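Local structure of intracellular serine protease (Bacillus licheniformis, 4ZOQ) at residues B[123-137]-B[158-172]. The protein is a subtilisin-like protease of lanthipeptide biosynthesis, probably acting as a serine endopeptidase that cleaves peptide bonds sequence-specifically. Numbering follows the deposited sequence.
Sequences MVDAVNDGHEVINIS and AANYAAKHQVLVFSS
The ring of Y161 has N128 OD1 at its edge, in plane, and H165 ND1 lying over one face, offset toward the rim; the N128 amide stands perpendicular to the ring. At 2.3 Å the Y161 OH to N128 OD1 hydrogen bond is modelled very short, so its exact length is doubtful. F170, on the opposite side of the sheet, takes V133 CG1 at its edge, 3.7 Å from CD2. The two segments are neighbouring alpha-beta units of the parallel sheet of the subtilisin fold: helices 123-128 and 158-164 run side by side, their axes 12° apart, and each ends in a Schellman motif before its chain enters the strand.

Between the helices, V127 fills the gap with both branches. CG1, anti to the backbone N (chi1 174°), meets Y161 CE2 at 3.7 Å and H165 CB, while CG2 sits on A162. An alanine here would lose both methyls, and the Y161 ring would probably be freer to shift against the helix. Deeper in, M123 CE reaches A158, and V169 touches I134 with CG2 and I136 with CG1.

Strands 133-136 and 168-172 pair in parallel, with I134 N to L168 O at 2.7 Å and F170 N to I134 O nearly straight at 175°. The strand leads to S137, whose side chain lies close to those of D51 and S276, predicted members of the charge relay, and whose OG is hydrogen-bonded to S276 O. At the other end a water donates to both E132 O, at 2.7 Å, and Q166 O.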
ATOM      1  N   MET B 123      -3.360  -8.467  -5.567  1.00 34.62           N
ATOM      2  CA  MET B 123      -2.583  -9.082  -4.506  1.00 35.51           C
ATOM      3  C   MET B 123      -2.124 -10.452  -4.957  1.00 37.50           C
ATOM      4  O   MET B 123      -0.938 -10.794  -4.869  1.00 39.79           O
ATOM      5  CB  MET B 123      -3.400  -9.204  -3.209  1.00 34.82           C
ATOM      6  CG  MET B 123      -3.632  -7.873  -2.486  1.00 35.64           C
ATOM      7  SD  MET B 123      -4.741  -8.020  -1.054  1.00 38.81           S
ATOM      8  CE  MET B 123      -3.758  -8.972   0.122  1.00 30.98           C
ATOM      9  N   VAL B 124      -3.064 -11.225  -5.481  1.00 36.81           N
ATOM     10  CA  VAL B 124      -2.764 -12.588  -5.839  1.00 37.30           C
ATOM     11  C   VAL B 124      -1.770 -12.633  -6.986  1.00 37.18           C
ATOM     12  O   VAL B 124      -0.784 -13.379  -6.945  1.00 39.53           O
ATOM     13  CB  VAL B 124      -4.042 -13.342  -6.197  1.00 38.99           C
ATOM     14  CG1 VAL B 124      -3.687 -14.714  -6.735  1.00 37.80           C
ATOM     15  CG2 VAL B 124      -4.890 -13.469  -4.956  1.00 32.37           C
ATOM     16  N   ASP B 125      -1.996 -11.805  -7.993  1.00 38.14           N
ATOM     17  CA  ASP B 125      -1.070 -11.748  -9.117  1.00 37.11           C
ATOM     18  C   ASP B 125       0.317 -11.371  -8.645  1.00 37.34           C
ATOM     19  O   ASP B 125       1.298 -12.008  -9.032  1.00 40.25           O
ATOM     20  CB  ASP B 125      -1.553 -10.758 -10.185  1.00 38.84           C
ATOM     21  CG  ASP B 125      -2.752 -11.281 -10.974  1.00 37.91           C
ATOM     22  OD1 ASP B 125      -3.017 -12.502 -10.923  1.00 39.89           O
ATOM     23  OD2 ASP B 125      -3.430 -10.476 -11.640  1.00 38.28           O
ATOM     24  N   ALA B 126       0.393 -10.355  -7.788  1.00 36.46           N
ATOM     25  CA  ALA B 126       1.675  -9.849  -7.307  1.00 36.42           C
ATOM     26  C   ALA B 126       2.473 -10.952  -6.604  1.00 34.82           C
ATOM     27  O   ALA B 126       3.701 -11.056  -6.778  1.00 30.79           O
ATOM     28  CB  ALA B 126       1.454  -8.640  -6.365  1.00 35.28           C
ATOM     29  N   VAL B 127       1.762 -11.780  -5.832  1.00 33.34           N
ATOM     30  CA  VAL B 127       2.355 -12.946  -5.181  1.00 33.04           C
ATOM     31  C   VAL B 127       2.913 -13.928  -6.217  1.00 37.73           C
ATOM     32  O   VAL B 127       4.075 -14.357  -6.143  1.00 35.12           O
ATOM     33  CB  VAL B 127       1.320 -13.687  -4.307  1.00 34.93           C
ATOM     34  CG1 VAL B 127       1.902 -14.962  -3.767  1.00 34.57           C
ATOM     35  CG2 VAL B 127       0.862 -12.809  -3.152  1.00 35.43           C
ATOM     36  N   ASN B 128       2.068 -14.289  -7.184  1.00 38.79           N
ATOM     37  CA  ASN B 128       2.445 -15.256  -8.223  1.00 38.31           C
ATOM     38  C   ASN B 128       3.587 -14.742  -9.127  1.00 40.15           C
ATOM     39  O   ASN B 128       4.303 -15.543  -9.734  1.00 38.85           O
ATOM     40  CB  ASN B 128       1.223 -15.622  -9.079  1.00 37.52           C
ATOM     41  CG  ASN B 128       0.164 -16.425  -8.303  1.00 38.84           C
ATOM     42  OD1 ASN B 128       0.425 -16.995  -7.237  1.00 35.36           O
ATOM     43  ND2 ASN B 128      -1.044 -16.450  -8.844  1.00 35.18           N
ATOM     44  N   ASP B 129       3.757 -13.417  -9.191  1.00 36.79           N
ATOM     45  CA  ASP B 129       4.813 -12.760  -9.990  1.00 36.59           C
ATOM     46  C   ASP B 129       6.146 -12.573  -9.274  1.00 35.60           C
ATOM     47  O   ASP B 129       7.012 -11.850  -9.746  1.00 36.22           O
ATOM     48  CB  ASP B 129       4.337 -11.385 -10.465  1.00 35.44           C
ATOM     49  CG  ASP B 129       3.102 -11.469 -11.339  1.00 44.29           C
ATOM     50  OD1 ASP B 129       2.871 -12.548 -11.933  1.00 53.91           O
ATOM     51  OD2 ASP B 129       2.346 -10.472 -11.416  1.00 44.40           O
ATOM     52  N   GLY B 130       6.283 -13.183  -8.113  1.00 31.24           N
ATOM     53  CA  GLY B 130       7.537 -13.188  -7.399  1.00 33.67           C
ATOM     54  C   GLY B 130       7.860 -11.942  -6.585  1.00 35.49           C
ATOM     55  O   GLY B 130       9.002 -11.788  -6.175  1.00 39.74           O
ATOM     56  N   HIS B 131       6.854 -11.129  -6.248  1.00 35.85           N
ATOM     57  CA  HIS B 131       7.052  -9.945  -5.399  1.00 31.43           C
ATOM     58  C   HIS B 131       7.169 -10.337  -3.938  1.00 31.25           C
ATOM     59  O   HIS B 131       6.308 -11.038  -3.412  1.00 31.62           O
ATOM     60  CB  HIS B 131       5.886  -8.969  -5.570  1.00 31.16           C
ATOM     61  CG  HIS B 131       5.851  -8.314  -6.914  1.00 34.38           C
ATOM     62  ND1 HIS B 131       5.343  -8.939  -8.036  1.00 38.56           N
ATOM     63  CD2 HIS B 131       6.297  -7.104  -7.324  1.00 33.95           C
ATOM     64  CE1 HIS B 131       5.471  -8.134  -9.078  1.00 38.67           C
ATOM     65  NE2 HIS B 131       6.044  -7.016  -8.673  1.00 39.13           N
ATOM     66  N   GLU B 132       8.197  -9.841  -3.265  1.00 33.82           N
ATOM     67  CA  GLU B 132       8.403 -10.164  -1.856  1.00 35.91           C
ATOM     68  C   GLU B 132       7.669  -9.212  -0.912  1.00 33.46           C
ATOM     69  O   GLU B 132       7.419  -9.555   0.247  1.00 32.29           O
ATOM     70  CB  GLU B 132       9.891 -10.180  -1.511  1.00 37.32           C
ATOM     71  CG  GLU B 132      10.735 -11.237  -2.204  1.00 42.38           C
ATOM     72  CD  GLU B 132      11.443 -10.739  -3.469  1.00 49.91           C
ATOM     73  OE1 GLU B 132      10.887  -9.900  -4.250  1.00 36.95           O
ATOM     74  OE2 GLU B 132      12.618 -11.151  -3.624  1.00 52.00           O
ATOM     75  N   VAL B 133       7.337  -8.025  -1.414  1.00 30.62           N
ATOM     76  CA  VAL B 133       6.611  -7.013  -0.647  1.00 30.75           C
ATOM     77  C   VAL B 133       5.444  -6.389  -1.446  1.00 31.35           C
ATOM     78  O   VAL B 133       5.574  -6.088  -2.639  1.00 31.05           O
ATOM     79  CB  VAL B 133       7.539  -5.877  -0.172  1.00 29.41           C
ATOM     80  CG1 VAL B 133       6.725  -4.797   0.575  1.00 28.71           C
ATOM     81  CG2 VAL B 133       8.668  -6.420   0.688  1.00 28.93           C
ATOM     82  N   ILE B 134       4.296  -6.233  -0.786  1.00 27.78           N
ATOM     83  CA  ILE B 134       3.157  -5.527  -1.360  1.00 30.76           C
ATOM     84  C   ILE B 134       2.778  -4.284  -0.540  1.00 30.89           C
ATOM     85  O   ILE B 134       2.701  -4.304   0.687  1.00 31.42           O
ATOM     86  CB  ILE B 134       1.918  -6.459  -1.495  1.00 33.61           C
ATOM     87  CG1 ILE B 134       2.236  -7.629  -2.439  1.00 32.58           C
ATOM     88  CG2 ILE B 134       0.683  -5.687  -1.979  1.00 27.08           C
ATOM     89  CD1 ILE B 134       1.194  -8.723  -2.445  1.00 32.23           C
ATOM     90  N   ASN B 135       2.560  -3.186  -1.231  1.00 32.52           N
ATOM     91  CA  ASN B 135       2.101  -1.985  -0.570  1.00 30.91           C
ATOM     92  C   ASN B 135       0.725  -1.593  -1.078  1.00 31.23           C
ATOM     93  O   ASN B 135       0.552  -1.384  -2.288  1.00 28.05           O
ATOM     94  CB  ASN B 135       3.087  -0.844  -0.804  1.00 26.31           C
ATOM     95  CG  ASN B 135       2.688   0.403  -0.072  1.00 28.39           C
ATOM     96  OD1 ASN B 135       3.085   0.638   1.084  1.00 27.29           O
ATOM     97  ND2 ASN B 135       1.866   1.198  -0.718  1.00 25.24           N
ATOM     98  N   ILE B 136      -0.240  -1.460  -0.169  1.00 27.55           N
ATOM     99  CA  ILE B 136      -1.580  -1.017  -0.568  1.00 32.42           C
ATOM    100  C   ILE B 136      -1.964   0.290   0.154  1.00 29.62           C
ATOM    101  O   ILE B 136      -2.481   0.270   1.270  1.00 31.31           O
ATOM    102  CB  ILE B 136      -2.665  -2.104  -0.280  1.00 32.02           C
ATOM    103  CG1 ILE B 136      -2.278  -3.456  -0.871  1.00 30.17           C
ATOM    104  CG2 ILE B 136      -4.016  -1.693  -0.850  1.00 31.07           C
ATOM    105  CD1 ILE B 136      -3.139  -4.619  -0.367  1.00 28.11           C
ATOM    106  N   SER B 137      -1.712   1.425  -0.498  1.00 30.63           N
ATOM    107  CA  SER B 137      -1.949   2.730   0.127  1.00 32.66           C
ATOM    108  C   SER B 137      -3.354   3.239  -0.171  1.00 32.83           C
ATOM    109  O   SER B 137      -3.546   4.351  -0.670  1.00 33.45           O
ATOM    110  CB  SER B 137      -0.907   3.770  -0.337  1.00 32.01           C
ATOM    111  OG  SER B 137       0.305   3.674   0.391  1.00 28.03           O
ATOM    112  N   ALA B 158      -7.118 -13.628   0.326  1.00 34.51           N
ATOM    113  CA  ALA B 158      -6.026 -12.994  -0.401  1.00 33.84           C
ATOM    114  C   ALA B 158      -4.835 -12.757   0.521  1.00 36.76           C
ATOM    115  O   ALA B 158      -3.679 -13.053   0.167  1.00 36.09           O
ATOM    116  CB  ALA B 158      -6.493 -11.683  -1.019  1.00 30.57           C
ATOM    117  N   ALA B 159      -5.122 -12.271   1.721  1.00 32.80           N
ATOM    118  CA  ALA B 159      -4.071 -11.993   2.682  1.00 35.33           C
ATOM    119  C   ALA B 159      -3.401 -13.279   3.131  1.00 38.88           C
ATOM    120  O   ALA B 159      -2.166 -13.338   3.299  1.00 38.19           O
ATOM    121  CB  ALA B 159      -4.631 -11.224   3.881  1.00 38.91           C
ATOM    122  N   ASN B 160      -4.212 -14.316   3.317  1.00 36.85           N
ATOM    123  CA  ASN B 160      -3.681 -15.628   3.661  1.00 36.15           C
ATOM    124  C   ASN B 160      -2.742 -16.152   2.560  1.00 37.71           C
ATOM    125  O   ASN B 160      -1.678 -16.731   2.824  1.00 38.94           O
ATOM    126  CB  ASN B 160      -4.845 -16.604   3.881  1.00 34.30           C
ATOM    127  CG  ASN B 160      -5.650 -16.305   5.176  1.00 38.48           C
ATOM    128  OD1 ASN B 160      -5.335 -15.386   5.946  1.00 38.37           O
ATOM    129  ND2 ASN B 160      -6.681 -17.091   5.410  1.00 37.91           N
ATOM    130  N   TYR B 161      -3.118 -15.908   1.316  1.00 35.42           N
ATOM    131  CA  TYR B 161      -2.329 -16.398   0.195  1.00 42.37           C
ATOM    132  C   TYR B 161      -0.945 -15.737   0.131  1.00 40.10           C
ATOM    133  O   TYR B 161       0.063 -16.417  -0.065  1.00 39.24           O
ATOM    134  CB  TYR B 161      -3.097 -16.188  -1.103  1.00 39.35           C
ATOM    135  CG  TYR B 161      -2.455 -16.795  -2.309  1.00 38.39           C
ATOM    136  CD1 TYR B 161      -2.407 -18.178  -2.479  1.00 38.40           C
ATOM    137  CD2 TYR B 161      -1.927 -15.985  -3.306  1.00 38.38           C
ATOM    138  CE1 TYR B 161      -1.825 -18.738  -3.623  1.00 41.66           C
ATOM    139  CE2 TYR B 161      -1.356 -16.518  -4.433  1.00 40.65           C
ATOM    140  CZ  TYR B 161      -1.302 -17.891  -4.599  1.00 41.27           C
ATOM    141  OH  TYR B 161      -0.720 -18.377  -5.749  1.00 32.58           O
ATOM    142  N   ALA B 162      -0.890 -14.428   0.358  1.00 41.22           N
ATOM    143  CA  ALA B 162       0.394 -13.719   0.394  1.00 40.56           C
ATOM    144  C   ALA B 162       1.276 -14.229   1.540  1.00 37.50           C
ATOM    145  O   ALA B 162       2.473 -14.478   1.347  1.00 37.05           O
ATOM    146  CB  ALA B 162       0.168 -12.229   0.530  1.00 34.61           C
ATOM    147  N   ALA B 163       0.666 -14.397   2.711  1.00 34.83           N
ATOM    148  CA  ALA B 163       1.359 -14.862   3.917  1.00 36.71           C
ATOM    149  C   ALA B 163       1.910 -16.268   3.721  1.00 40.67           C
ATOM    150  O   ALA B 163       3.021 -16.603   4.170  1.00 36.54           O
ATOM    151  CB  ALA B 163       0.414 -14.841   5.104  1.00 32.63           C
ATOM    152  N   LYS B 164       1.118 -17.082   3.031  1.00 39.97           N
ATOM    153  CA  LYS B 164       1.488 -18.456   2.781  1.00 40.39           C
ATOM    154  C   LYS B 164       2.741 -18.531   1.935  1.00 39.76           C
ATOM    155  O   LYS B 164       3.589 -19.413   2.138  1.00 37.51           O
ATOM    156  CB  LYS B 164       0.355 -19.186   2.058  1.00 40.57           C
ATOM    157  CG  LYS B 164       0.630 -20.657   1.909  1.00 45.59           C
ATOM    158  CD  LYS B 164      -0.361 -21.361   0.994  1.00 51.35           C
ATOM    159  CE  LYS B 164       0.211 -22.730   0.594  1.00 53.53           C
ATOM    160  NZ  LYS B 164      -0.377 -23.245  -0.680  1.00 57.69           N
ATOM    161  N   HIS B 165       2.905 -17.540   1.063  1.00 41.71           N
ATOM    162  CA  HIS B 165       4.057 -17.504   0.189  1.00 38.37           C
ATOM    163  C   HIS B 165       5.136 -16.549   0.657  1.00 37.98           C
ATOM    164  O   HIS B 165       6.013 -16.160  -0.122  1.00 34.23           O
ATOM    165  CB  HIS B 165       3.636 -17.148  -1.233  1.00 37.36           C
ATOM    166  CG  HIS B 165       2.881 -18.240  -1.931  1.00 47.78           C
ATOM    167  ND1 HIS B 165       1.522 -18.425  -1.791  1.00 48.31           N
ATOM    168  CD2 HIS B 165       3.318 -19.246  -2.733  1.00 43.28           C
ATOM    169  CE1 HIS B 165       1.147 -19.471  -2.511  1.00 47.61           C
ATOM    170  NE2 HIS B 165       2.220 -19.992  -3.083  1.00 45.10           N
ATOM    171  N   GLN B 166       5.097 -16.228   1.948  1.00 36.07           N
ATOM    172  CA  GLN B 166       6.114 -15.399   2.588  1.00 38.43           C
ATOM    173  C   GLN B 166       6.216 -13.969   2.009  1.00 41.37           C
ATOM    174  O   GLN B 166       7.281 -13.358   2.014  1.00 38.77           O
ATOM    175  CB  GLN B 166       7.465 -16.116   2.477  1.00 37.66           C
ATOM    176  CG  GLN B 166       7.427 -17.521   3.082  1.00 37.75           C
ATOM    177  CD  GLN B 166       7.162 -17.487   4.571  1.00 41.74           C
ATOM    178  OE1 GLN B 166       7.532 -16.534   5.251  1.00 41.07           O
ATOM    179  NE2 GLN B 166       6.518 -18.519   5.085  1.00 43.95           N
ATOM    180  N   VAL B 167       5.093 -13.429   1.544  1.00 37.76           N
ATOM    181  CA  VAL B 167       5.060 -12.069   1.022  1.00 37.78           C
ATOM    182  C   VAL B 167       4.454 -11.087   2.031  1.00 35.49           C
ATOM    183  O   VAL B 167       3.321 -11.267   2.473  1.00 33.16           O
ATOM    184  CB  VAL B 167       4.255 -11.985  -0.269  1.00 34.10           C
ATOM    185  CG1 VAL B 167       4.306 -10.595  -0.797  1.00 31.95           C
ATOM    186  CG2 VAL B 167       4.784 -12.976  -1.286  1.00 33.40           C
ATOM    187  N   LEU B 168       5.212 -10.047   2.374  1.00 34.47           N
ATOM    188  CA  LEU B 168       4.741  -9.008   3.286  1.00 34.37           C
ATOM    189  C   LEU B 168       3.765  -8.085   2.595  1.00 33.22           C
ATOM    190  O   LEU B 168       3.938  -7.756   1.416  1.00 31.26           O
ATOM    191  CB  LEU B 168       5.916  -8.204   3.811  1.00 31.74           C
ATOM    192  CG  LEU B 168       6.771  -9.077   4.714  1.00 33.33           C
ATOM    193  CD1 LEU B 168       8.161  -8.517   4.810  1.00 32.33           C
ATOM    194  CD2 LEU B 168       6.117  -9.166   6.079  1.00 30.77           C
ATOM    195  N   VAL B 169       2.706  -7.725   3.313  1.00 32.99           N
ATOM    196  CA  VAL B 169       1.705  -6.791   2.810  1.00 29.92           C
ATOM    197  C   VAL B 169       1.546  -5.635   3.790  1.00 31.04           C
ATOM    198  O   VAL B 169       1.143  -5.822   4.932  1.00 28.72           O
ATOM    199  CB  VAL B 169       0.337  -7.488   2.596  1.00 30.09           C
ATOM    200  CG1 VAL B 169      -0.691  -6.505   2.048  1.00 30.20           C
ATOM    201  CG2 VAL B 169       0.494  -8.712   1.680  1.00 28.89           C
ATOM    202  N   PHE B 170       1.835  -4.432   3.322  1.00 31.02           N
ATOM    203  CA  PHE B 170       1.750  -3.244   4.143  1.00 31.44           C
ATOM    204  C   PHE B 170       0.586  -2.415   3.639  1.00 33.20           C
ATOM    205  O   PHE B 170       0.387  -2.309   2.434  1.00 30.64           O
ATOM    206  CB  PHE B 170       3.057  -2.467   4.078  1.00 28.90           C
ATOM    207  CG  PHE B 170       4.220  -3.229   4.630  1.00 31.17           C
ATOM    208  CD1 PHE B 170       4.464  -3.269   5.994  1.00 31.19           C
ATOM    209  CD2 PHE B 170       5.025  -3.971   3.785  1.00 28.49           C
ATOM    210  CE1 PHE B 170       5.511  -4.000   6.499  1.00 28.36           C
ATOM    211  CE2 PHE B 170       6.082  -4.701   4.281  1.00 27.58           C
ATOM    212  CZ  PHE B 170       6.319  -4.712   5.646  1.00 31.90           C
ATOM    213  N   SER B 171      -0.186  -1.843   4.564  1.00 31.86           N
ATOM    214  CA  SER B 171      -1.368  -1.082   4.191  1.00 31.74           C
ATOM    215  C   SER B 171      -1.499   0.205   5.002  1.00 30.86           C
ATOM    216  O   SER B 171      -1.163   0.236   6.172  1.00 31.52           O
ATOM    217  CB  SER B 171      -2.615  -1.948   4.405  1.00 33.64           C
ATOM    218  OG  SER B 171      -3.679  -1.462   3.631  1.00 39.52           O
ATOM    219  N   SER B 172      -2.035   1.250   4.394  1.00 27.25           N
ATOM    220  CA  SER B 172      -2.274   2.493   5.121  1.00 29.01           C
ATOM    221  C   SER B 172      -3.462   2.355   6.070  1.00 30.22           C
ATOM    222  O   SER B 172      -4.466   1.709   5.740  1.00 30.95           O
ATOM    223  CB  SER B 172      -2.479   3.648   4.152  1.00 25.34           C
ATOM    224  OG  SER B 172      -3.466   3.318   3.206  1.00 29.80           O
TER
HETATM  225  O   HOH W   1       8.561 -11.095   2.205  1.00 34.87           O